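Local coordinates for homoserine kinase (Cytophaga hutchinsonii, PDB 4P52), which probably catalyses the ATP-dependent phosphorylation of L-homoserine to O-phosphohomoserine, as a member of the GHMP kinase family, at residues V35-V38 / F42-L45; V223-N228 / D250-P255. One frame throughout, in Å; residues are numbered along the deposited sequence.

Contact 1 (V35-V38 / F42-L45)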
# COMPACT_ATOMS: atom_id res chain seq x y z
N VAL A 35 7.44 -4.10 -16.45
CA VAL A 35 8.23 -4.26 -15.24
C VAL A 35 7.32 -4.61 -14.05
O VAL A 35 6.52 -3.80 -13.59
CB VAL A 35 9.02 -2.98 -14.92
CG1 VAL A 35 9.75 -3.12 -13.58
CG2 VAL A 35 9.99 -2.68 -16.04
N ALA A 36 7.45 -5.83 -13.54
CA ALA A 36 6.67 -6.24 -12.37
C ALA A 36 7.44 -6.07 -11.03
O ALA A 36 8.66 -5.87 -11.02
CB ALA A 36 6.15 -7.65 -12.54
N ASN A 37 6.68 -6.13 -9.92
CA ASN A 37 7.17 -5.92 -8.56
C ASN A 37 7.52 -4.48 -8.23
O ASN A 37 7.10 -3.96 -7.18
CB ASN A 37 8.26 -6.93 -8.22
CG ASN A 37 7.80 -8.36 -8.51
OD1 ASN A 37 6.60 -8.68 -8.39
ND2 ASN A 37 8.72 -9.20 -8.94
N VAL A 38 8.24 -3.80 -9.11
CA VAL A 38 8.48 -2.36 -8.90
C VAL A 38 8.98 -2.11 -7.45
O VAL A 38 8.38 -1.36 -6.68
CB VAL A 38 7.23 -1.49 -9.23
CG1 VAL A 38 7.56 -0.00 -9.22
CG2 VAL A 38 6.61 -1.89 -10.57
N PHE A 42 5.98 -6.43 -4.53
CA PHE A 42 6.07 -7.80 -5.03
C PHE A 42 4.70 -8.42 -5.33
O PHE A 42 3.83 -8.46 -4.45
CB PHE A 42 6.84 -8.67 -4.04
CG PHE A 42 7.02 -10.08 -4.51
CD1 PHE A 42 7.88 -10.37 -5.58
CD2 PHE A 42 6.32 -11.13 -3.91
CE1 PHE A 42 8.02 -11.70 -6.02
CE2 PHE A 42 6.47 -12.45 -4.34
CZ PHE A 42 7.32 -12.73 -5.40
N ASP A 43 4.52 -8.89 -6.56
CA ASP A 43 3.27 -9.53 -7.05
C ASP A 43 2.08 -8.62 -7.23
O ASP A 43 1.00 -9.08 -7.60
CB ASP A 43 2.84 -10.71 -6.16
CG ASP A 43 3.51 -12.03 -6.52
OD1 ASP A 43 4.30 -12.10 -7.50
OD2 ASP A 43 3.25 -13.02 -5.77
N VAL A 44 2.23 -7.33 -6.94
CA VAL A 44 1.06 -6.44 -6.91
C VAL A 44 1.17 -5.13 -7.72
O VAL A 44 0.16 -4.48 -7.95
CB VAL A 44 0.56 -6.11 -5.46
CG1 VAL A 44 0.35 -7.36 -4.66
CG2 VAL A 44 1.50 -5.14 -4.75
N LEU A 45 2.39 -4.72 -8.10
CA LEU A 45 2.60 -3.52 -8.93
C LEU A 45 3.32 -3.91 -10.21
O LEU A 45 4.18 -4.79 -10.19
CB LEU A 45 3.45 -2.48 -8.22
CG LEU A 45 2.97 -2.01 -6.85
CD1 LEU A 45 4.04 -1.11 -6.23
CD2 LEU A 45 1.62 -1.31 -6.96
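The amide of Asn37 and the ring of Phe42 lie side by side and point the same way, with their planes 39° apart. They touch through Phe42 CD1, which is 3.5 Å from Asn37 OD1, while Asn37 ND2 reaches CD1 and CE1. On one face of the ring, Asp43 OD1 sits 3.7 Å above the plane, toward the rim. Val253 and Arg257 of helix 253-257 also pack on Phe42.

Asn37 OD1 accepts from Asp43 N at 2.8 Å. The N-H points almost straight at the oxygen, but the donor is tilted 32° from the carbonyl plane. The torsion behind this is chi1 of Asn37, -52°. It sets CG beside the residue's own backbone N and turns the amide back to the returning chain. ND2 makes a weak hydrogen bond to Gly283 O.

A second, weak bond runs from Asn37 N to Leu45 O, also 2.8 Å long but well bent. Beside it, Val38 CG2 packs on Leu45 CB at 4.0 Å. Phe173 touches both of these side chains.

The two segments are the two ends of the loop that joins antiparallel strands 26-36 and 45-49. Phe42 O accepts from Trp226 NE1 of the second subunit. The chemistry implies a loop closed largely through the buried side chain of Asn37: its amide oxygen grips the Asp43 N-H, and the weak ND2 bond probably helps to fix which way the amide faces.

Contact 2 (V223-N228 / D250-P255)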
# COMPACT_ATOMS: atom_id res chain seq x y z
N VAL A 223 5.37 -5.61 7.84
CA VAL A 223 4.85 -4.28 8.16
C VAL A 223 5.71 -3.24 7.48
O VAL A 223 5.18 -2.34 6.81
CB VAL A 223 4.85 -4.03 9.68
CG1 VAL A 223 4.74 -2.55 10.00
CG2 VAL A 223 3.72 -4.83 10.33
N ALA A 224 7.03 -3.36 7.63
CA ALA A 224 7.95 -2.47 6.93
C ALA A 224 7.61 -2.43 5.44
O ALA A 224 7.59 -1.35 4.83
CB ALA A 224 9.39 -2.91 7.15
N GLN A 225 7.31 -3.59 4.86
CA GLN A 225 7.05 -3.65 3.41
C GLN A 225 5.69 -3.02 3.05
O GLN A 225 5.58 -2.26 2.08
CB GLN A 225 7.13 -5.09 2.89
CG GLN A 225 7.21 -5.18 1.38
CD GLN A 225 8.60 -5.44 0.85
OE1 GLN A 225 9.62 -5.14 1.51
NE2 GLN A 225 8.67 -6.02 -0.35
N TRP A 226 4.65 -3.29 3.83
CA TRP A 226 3.36 -2.73 3.39
C TRP A 226 3.19 -1.23 3.65
O TRP A 226 2.43 -0.56 2.94
CB TRP A 226 2.15 -3.58 3.78
CG TRP A 226 1.90 -3.82 5.23
CD1 TRP A 226 1.71 -2.88 6.20
CD2 TRP A 226 1.68 -5.09 5.86
NE1 TRP A 226 1.44 -3.48 7.40
CE2 TRP A 226 1.42 -4.83 7.23
CE3 TRP A 226 1.72 -6.41 5.41
CZ2 TRP A 226 1.18 -5.86 8.15
CZ3 TRP A 226 1.49 -7.42 6.32
CH2 TRP A 226 1.22 -7.15 7.68
N GLY A 227 3.92 -0.73 4.65
CA GLY A 227 4.16 0.70 4.76
C GLY A 227 4.71 1.25 3.44
O GLY A 227 4.19 2.24 2.93
N ASN A 228 5.72 0.59 2.88
CA ASN A 228 6.40 1.07 1.67
C ASN A 228 5.50 1.02 0.46
O ASN A 228 5.51 1.95 -0.36
CB ASN A 228 7.72 0.34 1.43
CG ASN A 228 8.79 0.70 2.47
OD1 ASN A 228 8.59 1.57 3.31
ND2 ASN A 228 9.94 0.03 2.40
N ASP A 250 13.03 -2.62 -0.75
CA ASP A 250 12.47 -3.95 -0.70
C ASP A 250 13.31 -4.74 0.26
O ASP A 250 14.47 -5.01 -0.00
CB ASP A 250 12.46 -4.57 -2.10
CG ASP A 250 12.02 -6.04 -2.11
OD1 ASP A 250 11.51 -6.57 -1.06
OD2 ASP A 250 12.19 -6.66 -3.18
N HIS A 251 12.73 -5.12 1.38
CA HIS A 251 13.51 -5.81 2.40
C HIS A 251 13.32 -7.34 2.43
O HIS A 251 13.92 -8.03 3.25
CB HIS A 251 13.26 -5.17 3.78
CG HIS A 251 13.88 -3.82 3.93
ND1 HIS A 251 15.13 -3.52 3.42
CD2 HIS A 251 13.42 -2.69 4.51
CE1 HIS A 251 15.42 -2.26 3.69
NE2 HIS A 251 14.40 -1.73 4.35
N ILE A 252 12.53 -7.86 1.51
CA ILE A 252 12.19 -9.27 1.53
C ILE A 252 12.69 -10.01 0.30
O ILE A 252 13.43 -10.99 0.43
CB ILE A 252 10.67 -9.47 1.71
CG1 ILE A 252 10.28 -9.07 3.13
CG2 ILE A 252 10.25 -10.91 1.43
CD1 ILE A 252 8.89 -8.50 3.23
N VAL A 253 12.29 -9.55 -0.88
CA VAL A 253 12.47 -10.30 -2.12
C VAL A 253 13.84 -10.03 -2.73
O VAL A 253 14.61 -10.95 -2.94
CB VAL A 253 11.35 -9.99 -3.15
CG1 VAL A 253 11.63 -10.64 -4.49
CG2 VAL A 253 10.02 -10.48 -2.62
N GLU A 254 14.14 -8.77 -3.00
CA GLU A 254 15.44 -8.40 -3.57
C GLU A 254 16.65 -8.96 -2.78
O GLU A 254 17.52 -9.56 -3.39
CB GLU A 254 15.53 -6.89 -3.71
CG GLU A 254 16.82 -6.40 -4.33
CD GLU A 254 17.15 -4.98 -3.88
OE1 GLU A 254 16.52 -4.02 -4.39
OE2 GLU A 254 18.05 -4.85 -3.00
N PRO A 255 16.70 -8.81 -1.43
CA PRO A 255 17.85 -9.44 -0.74
C PRO A 255 17.95 -10.96 -0.96
O PRO A 255 19.05 -11.49 -1.01
CB PRO A 255 17.60 -9.14 0.75
CG PRO A 255 16.46 -8.18 0.81
CD PRO A 255 15.73 -8.21 -0.49
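Gln225 reaches from helix 219-237 to the turn that opens helix 253-257. Its CB meets Ile252 CD1 at 3.9 Å, and CG passes the same methyl a little farther off. The chain bends at chi2 (102°), and this turn brings the amide over to Asp250 and His251. CD is near both Ile252 CD1 and Asp250 OD1. At the tip, OE1 accepts from His251 N at 3.1 Å, in the carbonyl plane and on a lone pair. NE2 donates to Asp250 OD1 at 3.0 Å. That oxygen lies in the Gln225 amide plane, yet the N-H comes to it from above the carboxylate plane. The two planes are 68° apart. NE2 also makes a weak bond to Cys40 O.

The Asp250 side chain caps the turn that leads into helix 253-257. Asp250 OD1 accepts from Ile252 N and Val253 N, each 3.1 Å away, and Asp250 OD2 accepts from Glu254 N at 2.9 Å. With Gln225 NE2, OD1 has three donors. The negative carboxylate faces the helix N-terminus, where it is probably favoured. With an alanine in place of Asp250, the N-H groups of Ile252, Val253 and Glu254 would probably lose their carboxylate partner, Gln225 NE2 would be left with its weak bond to Cys40 O, and the turn into the helix would be less firmly held.

Beyond the amide, Ile252 also packs on Leu219 of the second subunit, and Gln225 touches Trp226 of that subunit.

Contact 1 closes before contact 2 opens along the chain, and their centres are about 12 Å apart. Contact 1 joins strands 26-36 and 45-49 of the large mixed sheet. Contact 2 joins helix 219-237 to the turn that opens helix 253-257, farther from the centre of the chain. They meet where Phe42 CG lies 3.6 Å from Val253 CG2, so the strand connection packs against the helix that Asp250 caps. Both contacts also face the second subunit. There the pairing is reciprocal: Phe42 of contact 1 in one chain meets Trp226 of the helix in contact 2 in the other. Sheet, helices and dimer interface therefore come together in this region.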